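Local coordinates for chorismate mutase and shikimate 5-dehydrogenase fusion protein (Clostridium acetobutylicum, PDB 3FBT) that probably catalyses the reversible NADPH-linked reduction of 3-dehydroshikimate to shikimate through its dehydrogenase part, in a fusion with chorismate mutase, at residues S50-T53 with F54-I57; K201-V204 with A205-S209; A246-E249 with I250-D253. One frame throughout, in Å; residues are numbered along the deposited sequence. Where two conformers were deposited one is given.

Interaction 1 (S50-T53 with F54-I57); sequences SVDT and FKII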
ATOM      1  N   SER A  50       4.113 -12.390   4.227  1.00 43.24           N
ATOM      2  CA  SER A  50       3.766 -10.968   4.032  1.00 41.07           C
ATOM      3  C   SER A  50       4.962 -10.052   3.905  1.00 40.89           C
ATOM      4  O   SER A  50       5.006  -9.154   3.053  1.00 41.16           O
ATOM      5  CB  SER A  50       2.870 -10.436   5.159  1.00 42.40           C
ATOM      6  OG  SER A  50       2.101 -11.493   5.616  1.00 41.83           O
ATOM      7  N   VAL A  51       5.912 -10.181   4.815  1.00 40.25           N
ATOM      8  CA  VAL A  51       7.129  -9.406   4.717  1.00 39.81           C
ATOM      9  C   VAL A  51       7.778  -9.620   3.289  1.00 40.17           C
ATOM     10  O   VAL A  51       8.234  -8.666   2.678  1.00 39.64           O
ATOM     11  CB  VAL A  51       8.097  -9.814   5.924  1.00 39.53           C
ATOM     12  CG1 VAL A  51       9.510  -9.452   5.705  1.00 39.80           C
ATOM     13  CG2 VAL A  51       7.589  -9.192   7.279  1.00 41.64           C
ATOM     14  N   ASP A  52       7.801 -10.847   2.756  1.00 40.60           N
ATOM     15  CA  ASP A  52       8.398 -11.106   1.441  0.50 41.82           C
ATOM     16  C   ASP A  52       7.628 -10.279   0.395  1.00 41.63           C
ATOM     17  O   ASP A  52       8.205  -9.650  -0.507  1.00 42.27           O
ATOM     18  CB  ASP A  52       8.321 -12.601   1.076  0.50 42.24           C
ATOM     19  CG  ASP A  52       9.327 -13.498   1.860  0.50 46.56           C
ATOM     20  OD1 ASP A  52      10.301 -12.988   2.469  0.50 52.59           O
ATOM     21  OD2 ASP A  52       9.147 -14.748   1.850  0.50 47.23           O
ATOM     22  N   THR A  53       6.307 -10.274   0.503  1.00 41.30           N
ATOM     23  CA  THR A  53       5.559  -9.475  -0.473  1.00 40.10           C
ATOM     24  C   THR A  53       5.850  -8.008  -0.297  1.00 38.89           C
ATOM     25  O   THR A  53       6.008  -7.275  -1.271  1.00 36.51           O
ATOM     26  CB  THR A  53       4.049  -9.675  -0.368  1.00 39.65           C
ATOM     27  OG1 THR A  53       3.747 -11.057  -0.582  1.00 41.38           O
ATOM     28  CG2 THR A  53       3.382  -8.818  -1.376  1.00 40.65           C
ATOM     29  N   PHE A  54       5.952  -7.545   0.943  1.00 38.16           N
ATOM     30  CA  PHE A  54       6.271  -6.118   1.095  1.00 38.57           C
ATOM     31  C   PHE A  54       7.584  -5.799   0.393  1.00 39.09           C
ATOM     32  O   PHE A  54       7.784  -4.758  -0.244  1.00 38.25           O
ATOM     33  CB  PHE A  54       6.333  -5.713   2.582  1.00 38.84           C
ATOM     34  CG  PHE A  54       4.959  -5.527   3.205  1.00 40.33           C
ATOM     35  CD1 PHE A  54       4.141  -4.504   2.782  1.00 38.53           C
ATOM     36  CD2 PHE A  54       4.494  -6.391   4.196  1.00 40.97           C
ATOM     37  CE1 PHE A  54       2.857  -4.351   3.334  1.00 44.41           C
ATOM     38  CE2 PHE A  54       3.207  -6.251   4.730  1.00 43.76           C
ATOM     39  CZ  PHE A  54       2.389  -5.221   4.304  1.00 38.14           C
ATOM     40  N   LYS A  55       8.526  -6.701   0.509  1.00 41.25           N
ATOM     41  CA  LYS A  55       9.790  -6.404  -0.109  1.00 43.09           C
ATOM     42  C   LYS A  55       9.551  -6.362  -1.661  1.00 43.18           C
ATOM     43  O   LYS A  55      10.021  -5.464  -2.358  1.00 42.17           O
ATOM     44  CB  LYS A  55      10.790  -7.486   0.319  1.00 43.66           C
ATOM     45  CG  LYS A  55      12.238  -7.035   0.288  1.00 49.67           C
ATOM     46  CD  LYS A  55      13.172  -8.067   0.991  1.00 57.92           C
ATOM     47  CE  LYS A  55      12.639  -9.491   0.895  1.00 59.64           C
ATOM     48  NZ  LYS A  55      13.556 -10.475   1.591  1.00 61.89           N
ATOM     49  N   ILE A  56       8.747  -7.288  -2.155  1.00 44.23           N
ATOM     50  CA  ILE A  56       8.401  -7.340  -3.604  1.00 45.54           C
ATOM     51  C   ILE A  56       7.639  -6.139  -4.158  1.00 44.78           C
ATOM     52  O   ILE A  56       7.964  -5.614  -5.198  1.00 45.44           O
ATOM     53  CB  ILE A  56       7.727  -8.651  -3.987  1.00 45.35           C
ATOM     54  CG1 ILE A  56       8.715  -9.826  -3.822  1.00 45.73           C
ATOM     55  CG2 ILE A  56       7.301  -8.597  -5.426  1.00 48.80           C
ATOM     56  CD1 ILE A  56       7.994 -11.174  -3.667  1.00 42.27           C
ATOM     57  N   ILE A  57       6.674  -5.633  -3.445  1.00 45.46           N
ATOM     58  CA  ILE A  57       6.038  -4.401  -3.910  1.00 44.40           C
ATOM     59  C   ILE A  57       6.788  -3.140  -3.521  1.00 43.37           C
ATOM     60  O   ILE A  57       6.288  -2.071  -3.701  1.00 44.39           O
ATOM     61  CB  ILE A  57       4.611  -4.334  -3.434  1.00 45.92           C
ATOM     62  CG1 ILE A  57       4.525  -4.058  -1.931  1.00 44.38           C
ATOM     63  CG2 ILE A  57       3.918  -5.659  -3.752  1.00 47.19           C
ATOM     64  CD1 ILE A  57       3.110  -4.027  -1.473  1.00 47.94           C
TER
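F54 lies back against the turn that precedes it, at the C-terminal end of helix 47-56 in the substrate-binding domain of the shikimate dehydrogenase part. Its CB sits 3.5 Å from V51 O. Because CG is anti to its own carbonyl carbon (chi1 -78°), the ring is directed back along the helix: F54 CG passes S50 O, and F54 CD2 comes closest to the same oxygen at 3.0 Å. CE2 then continues past S50 CB, 4.2 Å away, while V51 CA lies at the ring edge near its plane. Beyond these residues the ring meets that of F40 at an inclined angle and touches F94 and C59, so that it joins the helix to the sheet beneath.

S50 O also accepts the hydrogen bond from F54 N, at 2.8 Å. K55 N to V51 O and I56 N to D52 O repeat the i to i+4 pattern, and I57 N to T53 O, at 2.8 Å, completes it. I57 already departs from helical backbone angles. The side chains of I57 and T53 cross obliquely, I57 CG2 lying 4.0 Å from T53 CG2.

A chi1 of -59° sets T53 OG1 beside the backbone N and CG2 anti to it. From there OG1 hydrogen-bonds with OG1 of T53 of the second subunit and, weakly, with E49 O of its own helix. S50 OG is held instead by K46 O.

Chemically, then, main-chain hydrogen bonds hold this last turn together, and the side chains add only loose contacts across it. Their stronger partners lie beyond the turn: the F54 ring packs on the sheet, and the T53 hydroxyl is shared between the dimer interface and the preceding turn of the helix.

Interaction 2 (K201-V204 with A205-S209); sequences KEVV and AKFSS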
ATOM      1  N   LYS A 201       0.391   6.883  45.362  1.00 53.88           N
ATOM      2  CA  LYS A 201       0.951   8.264  45.325  1.00 53.80           C
ATOM      3  C   LYS A 201       2.084   8.476  46.292  1.00 54.04           C
ATOM      4  O   LYS A 201       3.044   9.231  46.056  1.00 54.15           O
ATOM      5  CB  LYS A 201      -0.118   9.282  45.680  1.00 54.17           C
ATOM      6  CG  LYS A 201       0.475  10.668  45.807  1.00 55.34           C
ATOM      7  CD  LYS A 201      -0.589  11.720  45.912  1.00 60.54           C
ATOM      8  CE  LYS A 201       0.050  13.044  46.322  1.00 62.52           C
ATOM      9  NZ  LYS A 201       0.363  13.125  47.808  1.00 61.62           N
ATOM     10  N   GLU A 202       1.970   7.802  47.418  1.00 55.12           N
ATOM     11  CA  GLU A 202       3.066   7.758  48.397  1.00 55.37           C
ATOM     12  C   GLU A 202       4.315   7.184  47.779  1.00 53.66           C
ATOM     13  O   GLU A 202       5.451   7.451  48.231  1.00 53.39           O
ATOM     14  CB  GLU A 202       2.600   6.863  49.546  1.00 56.62           C
ATOM     15  CG  GLU A 202       1.524   5.935  49.021  1.00 62.10           C
ATOM     16  CD  GLU A 202       1.114   4.924  50.004  1.00 70.00           C
ATOM     17  OE1 GLU A 202       1.200   5.242  51.213  1.00 74.22           O
ATOM     18  OE2 GLU A 202       0.707   3.810  49.574  1.00 74.46           O
ATOM     19  N   VAL A 203       4.156   6.315  46.773  1.00 52.24           N
ATOM     20  CA  VAL A 203       5.380   5.836  46.109  1.00 48.54           C
ATOM     21  C   VAL A 203       5.875   6.878  45.143  1.00 46.65           C
ATOM     22  O   VAL A 203       7.076   7.226  45.098  1.00 45.73           O
ATOM     23  CB  VAL A 203       5.240   4.460  45.436  1.00 48.50           C
ATOM     24  CG1 VAL A 203       6.508   4.154  44.720  1.00 46.11           C
ATOM     25  CG2 VAL A 203       4.915   3.348  46.515  1.00 49.13           C
ATOM     26  N   VAL A 204       4.946   7.396  44.374  1.00 46.96           N
ATOM     27  CA  VAL A 204       5.299   8.401  43.424  1.00 47.36           C
ATOM     28  C   VAL A 204       6.057   9.483  44.167  1.00 47.24           C
ATOM     29  O   VAL A 204       7.052   9.990  43.671  1.00 45.30           O
ATOM     30  CB  VAL A 204       4.053   9.007  42.798  1.00 48.32           C
ATOM     31  CG1 VAL A 204       4.412  10.057  41.725  1.00 48.02           C
ATOM     32  CG2 VAL A 204       3.141   7.921  42.259  1.00 50.51           C
ATOM     33  N   ALA A 205       5.614   9.781  45.393  1.00 48.72           N
ATOM     34  CA  ALA A 205       6.097  10.980  46.129  1.00 50.98           C
ATOM     35  C   ALA A 205       7.520  10.909  46.541  1.00 51.02           C
ATOM     36  O   ALA A 205       8.083  11.892  46.992  1.00 53.67           O
ATOM     37  CB  ALA A 205       5.220  11.271  47.355  1.00 51.17           C
ATOM     38  N   LYS A 206       8.138   9.763  46.373  1.00 50.39           N
ATOM     39  CA  LYS A 206       9.506   9.635  46.785  1.00 50.12           C
ATOM     40  C   LYS A 206      10.436   9.824  45.654  1.00 49.63           C
ATOM     41  O   LYS A 206      11.599   9.517  45.789  1.00 51.36           O
ATOM     42  CB  LYS A 206       9.799   8.265  47.404  1.00 49.46           C
ATOM     43  CG  LYS A 206       8.758   7.810  48.379  1.00 49.36           C
ATOM     44  CD  LYS A 206       9.287   6.505  48.962  1.00 56.08           C
ATOM     45  CE  LYS A 206       8.189   5.596  49.556  1.00 54.03           C
ATOM     46  NZ  LYS A 206       8.932   4.653  50.408  1.00 54.61           N
ATOM     47  N   PHE A 207       9.980  10.321  44.523  1.00 49.41           N
ATOM     48  CA  PHE A 207      10.949  10.428  43.403  1.00 47.75           C
ATOM     49  C   PHE A 207      10.962  11.866  42.997  1.00 48.10           C
ATOM     50  O   PHE A 207      10.081  12.598  43.367  1.00 47.17           O
ATOM     51  CB  PHE A 207      10.496   9.508  42.245  1.00 47.25           C
ATOM     52  CG  PHE A 207      10.640   8.058  42.563  1.00 44.00           C
ATOM     53  CD1 PHE A 207      11.728   7.342  42.106  1.00 45.05           C
ATOM     54  CD2 PHE A 207       9.717   7.417  43.377  1.00 41.86           C
ATOM     55  CE1 PHE A 207      11.886   6.009  42.435  1.00 43.03           C
ATOM     56  CE2 PHE A 207       9.870   6.086  43.702  1.00 38.61           C
ATOM     57  CZ  PHE A 207      10.940   5.397  43.239  1.00 42.44           C
ATOM     58  N   SER A 208      11.917  12.301  42.208  1.00 50.34           N
ATOM     59  CA  SER A 208      11.782  13.695  41.746  1.00 52.49           C
ATOM     60  C   SER A 208      11.370  13.863  40.265  1.00 52.72           C
ATOM     61  O   SER A 208      11.164  14.978  39.829  1.00 53.83           O
ATOM     62  CB  SER A 208      13.050  14.442  42.025  1.00 52.65           C
ATOM     63  OG  SER A 208      14.079  13.738  41.386  1.00 56.09           O
ATOM     64  N   SER A 209      11.257  12.766  39.501  1.00 52.38           N
ATOM     65  CA  SER A 209      10.615  12.776  38.165  1.00 50.83           C
ATOM     66  C   SER A 209       9.737  11.528  37.891  1.00 50.80           C
ATOM     67  O   SER A 209      10.155  10.407  38.157  1.00 50.28           O
ATOM     68  CB  SER A 209      11.681  12.819  37.126  1.00 51.33           C
ATOM     69  OG  SER A 209      12.236  14.086  37.117  1.00 52.63           O
TER
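Three main-chain hydrogen bonds connect K201-V204 to A205-S209. A205 N closes a helical turn on K201 O at 2.7 Å, although the N-H...O angle is a bent 135°. One residue on, K206 N turns to V203 O (3.0 Å), nearly straight at 168°. F207 N then bonds to V204 O at 3.1 Å.

Apolar contact comes from V203 and F207, whose side chains lie side by side and point the same way, V203 CG1 to F207 CE2 4.0 Å. The ring presents its edge to the main chain: V203 O and V204 O lie near its plane, with F207 CD2 3.2 Å from V203 O.

Of the charged side chains, K206 runs its methylenes along E202 O, K206 CG approaching to 3.3 Å. Its extended chain carries NZ on to S175 O, where it is hydrogen-bonded. V204 and K201 pack on helix 221-228.

V204 to F207 form a type I beta turn, closed by the bond from F207 N to V204 O; it ends the one-turn helix and leads into strand 209-212 of the parallel sheet of the Rossmann-type NADP-binding domain.

Interaction 3 (A246-E249 with I250-D253); sequences ASEE and IWND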
ATOM      1  N   ALA A 246      11.754   9.435  13.780  1.00 36.50           N
ATOM      2  CA  ALA A 246      12.961   8.652  13.573  1.00 35.50           C
ATOM      3  C   ALA A 246      12.742   7.480  12.578  1.00 35.13           C
ATOM      4  O   ALA A 246      13.654   7.092  11.881  1.00 32.42           O
ATOM      5  CB  ALA A 246      13.569   8.167  14.933  1.00 34.57           C
ATOM      6  N   SER A 247      11.561   6.876  12.554  1.00 32.26           N
ATOM      7  CA  SER A 247      11.368   5.813  11.584  1.00 33.65           C
ATOM      8  C   SER A 247      11.475   6.397  10.208  1.00 33.78           C
ATOM      9  O   SER A 247      12.057   5.755   9.310  1.00 34.30           O
ATOM     10  CB  SER A 247      10.003   5.064  11.796  1.00 32.58           C
ATOM     11  OG  SER A 247      10.052   4.450  13.097  1.00 30.93           O
ATOM     12  N   GLU A 248      10.867   7.580  10.041  1.00 34.46           N
ATOM     13  CA  GLU A 248      10.724   8.177   8.713  1.00 36.03           C
ATOM     14  C   GLU A 248      12.109   8.592   8.243  1.00 36.87           C
ATOM     15  O   GLU A 248      12.375   8.554   7.012  1.00 36.13           O
ATOM     16  CB  GLU A 248       9.825   9.409   8.719  1.00 34.57           C
ATOM     17  CG  GLU A 248       8.334   9.128   8.826  1.00 38.14           C
ATOM     18  CD  GLU A 248       7.763   8.327   7.664  1.00 40.31           C
ATOM     19  OE1 GLU A 248       8.395   8.253   6.564  1.00 38.46           O
ATOM     20  OE2 GLU A 248       6.666   7.743   7.858  1.00 40.44           O
ATOM     21  N   GLU A 249      12.965   8.990   9.217  1.00 35.96           N
ATOM     22  CA  GLU A 249      14.362   9.346   8.923  1.00 37.10           C
ATOM     23  C   GLU A 249      15.063   8.144   8.380  1.00 36.89           C
ATOM     24  O   GLU A 249      15.787   8.236   7.412  1.00 35.52           O
ATOM     25  CB  GLU A 249      15.121   9.864  10.161  1.00 38.40           C
ATOM     26  CG  GLU A 249      14.574  11.257  10.732  1.00 41.06           C
ATOM     27  CD  GLU A 249      15.310  11.684  12.036  1.00 49.85           C
ATOM     28  OE1 GLU A 249      15.289  12.881  12.364  1.00 52.29           O
ATOM     29  OE2 GLU A 249      15.944  10.843  12.728  1.00 52.97           O
ATOM     30  N   ILE A 250      14.889   6.989   9.013  1.00 36.00           N
ATOM     31  CA  ILE A 250      15.594   5.845   8.514  1.00 36.49           C
ATOM     32  C   ILE A 250      15.038   5.338   7.150  1.00 37.07           C
ATOM     33  O   ILE A 250      15.803   4.903   6.265  1.00 36.96           O
ATOM     34  CB  ILE A 250      15.539   4.728   9.555  1.00 38.50           C
ATOM     35  CG1 ILE A 250      16.403   5.060  10.822  1.00 38.24           C
ATOM     36  CG2 ILE A 250      15.843   3.421   8.907  1.00 35.98           C
ATOM     37  CD1 ILE A 250      15.872   4.294  12.132  1.00 39.77           C
ATOM     38  N   TRP A 251      13.709   5.374   6.979  1.00 35.78           N
ATOM     39  CA  TRP A 251      13.082   4.917   5.733  1.00 35.87           C
ATOM     40  C   TRP A 251      13.496   5.788   4.523  1.00 36.67           C
ATOM     41  O   TRP A 251      13.828   5.287   3.470  1.00 36.03           O
ATOM     42  CB  TRP A 251      11.516   4.891   5.828  1.00 31.66           C
ATOM     43  CG  TRP A 251      11.005   3.868   6.854  1.00 31.18           C
ATOM     44  CD1 TRP A 251      11.555   2.689   7.156  1.00 30.22           C
ATOM     45  CD2 TRP A 251       9.788   3.974   7.650  1.00 31.64           C
ATOM     46  NE1 TRP A 251      10.771   2.052   8.167  1.00 30.92           N
ATOM     47  CE2 TRP A 251       9.707   2.856   8.470  1.00 29.63           C
ATOM     48  CE3 TRP A 251       8.785   4.940   7.739  1.00 32.45           C
ATOM     49  CZ2 TRP A 251       8.631   2.648   9.357  1.00 31.31           C
ATOM     50  CZ3 TRP A 251       7.760   4.758   8.600  1.00 31.33           C
ATOM     51  CH2 TRP A 251       7.686   3.626   9.416  1.00 34.04           C
ATOM     52  N   ASN A 252      13.408   7.089   4.701  1.00 38.38           N
ATOM     53  CA  ASN A 252      13.598   7.993   3.631  1.00 40.97           C
ATOM     54  C   ASN A 252      14.966   8.644   3.627  1.00 42.81           C
ATOM     55  O   ASN A 252      15.200   9.536   2.835  1.00 44.71           O
ATOM     56  CB  ASN A 252      12.515   9.027   3.704  1.00 38.63           C
ATOM     57  CG  ASN A 252      11.159   8.382   3.686  1.00 44.54           C
ATOM     58  OD1 ASN A 252      10.848   7.630   2.761  1.00 43.22           O
ATOM     59  ND2 ASN A 252      10.378   8.574   4.756  1.00 39.84           N
ATOM     60  N   ASP A 253      15.868   8.177   4.479  1.00 44.63           N
ATOM     61  CA  ASP A 253      17.227   8.744   4.599  1.00 46.10           C
ATOM     62  C   ASP A 253      17.194  10.237   4.564  1.00 46.29           C
ATOM     63  O   ASP A 253      17.836  10.852   3.678  1.00 47.08           O
ATOM     64  CB  ASP A 253      18.106   8.210   3.479  1.00 47.85           C
ATOM     65  CG  ASP A 253      18.487   6.756   3.719  1.00 51.81           C
ATOM     66  OD1 ASP A 253      18.972   6.485   4.846  1.00 54.98           O
ATOM     67  OD2 ASP A 253      18.284   5.878   2.833  1.00 55.64           O
TER
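The C-terminal part of helix 237-252, beside the predicted shikimate site, joins residues three and four apart, among them S247 and W251 in a CH-pi contact. S247 CB stands over the six-membered ring of W251, 3.7 Å from its centroid and 16° off the normal. S247 O lies above the same indole while accepting W251 N at 2.9 Å. S247 OG turns to Q243 and N63; Q243 is predicted to bind shikimate.

E248 approaches the indole from its rim. Its chain bends at chi2 (-62°), bringing the carboxylate to the benzo edge with its plane 84° from that of the ring, E248 OE2 3.3 Å from W251 CZ3. The same oxygen is hydrogen-bonded to H24 ND1, which helps to hold the group at the ring edge.

I250 N to A246 O and N252 N to E248 O continue the helical hydrogen bonding. D253 follows with positive phi and forms a salt bridge to K93. N252 folds back beside E248, its amide nearly coplanar with the carboxylate, and OD1 goes to the hydroxyl of Y8. N252 ND2 makes two weak hydrogen bonds, 3.0 Å to E248 O and 2.7 Å to E248 OE1.

From the N terminus, the three contacts follow in series, none nested in or crossing another, and each closes only a local turn between adjoining segments. Interaction 1 finishes helix 47-56 against the mixed sheet of the substrate-binding domain and faces the second subunit. The chain then passes into the NADP-binding domain, where interaction 2 leads from a short helix into strand 209-212, its centre about 47 Å from that of interaction 1. Helix 237-252 returns to the first domain, and interaction 3 lies toward its C-terminal end with a centre about 19 Å from that of interaction 1, on the same side of the chain's centre; interaction 2 lies opposite both.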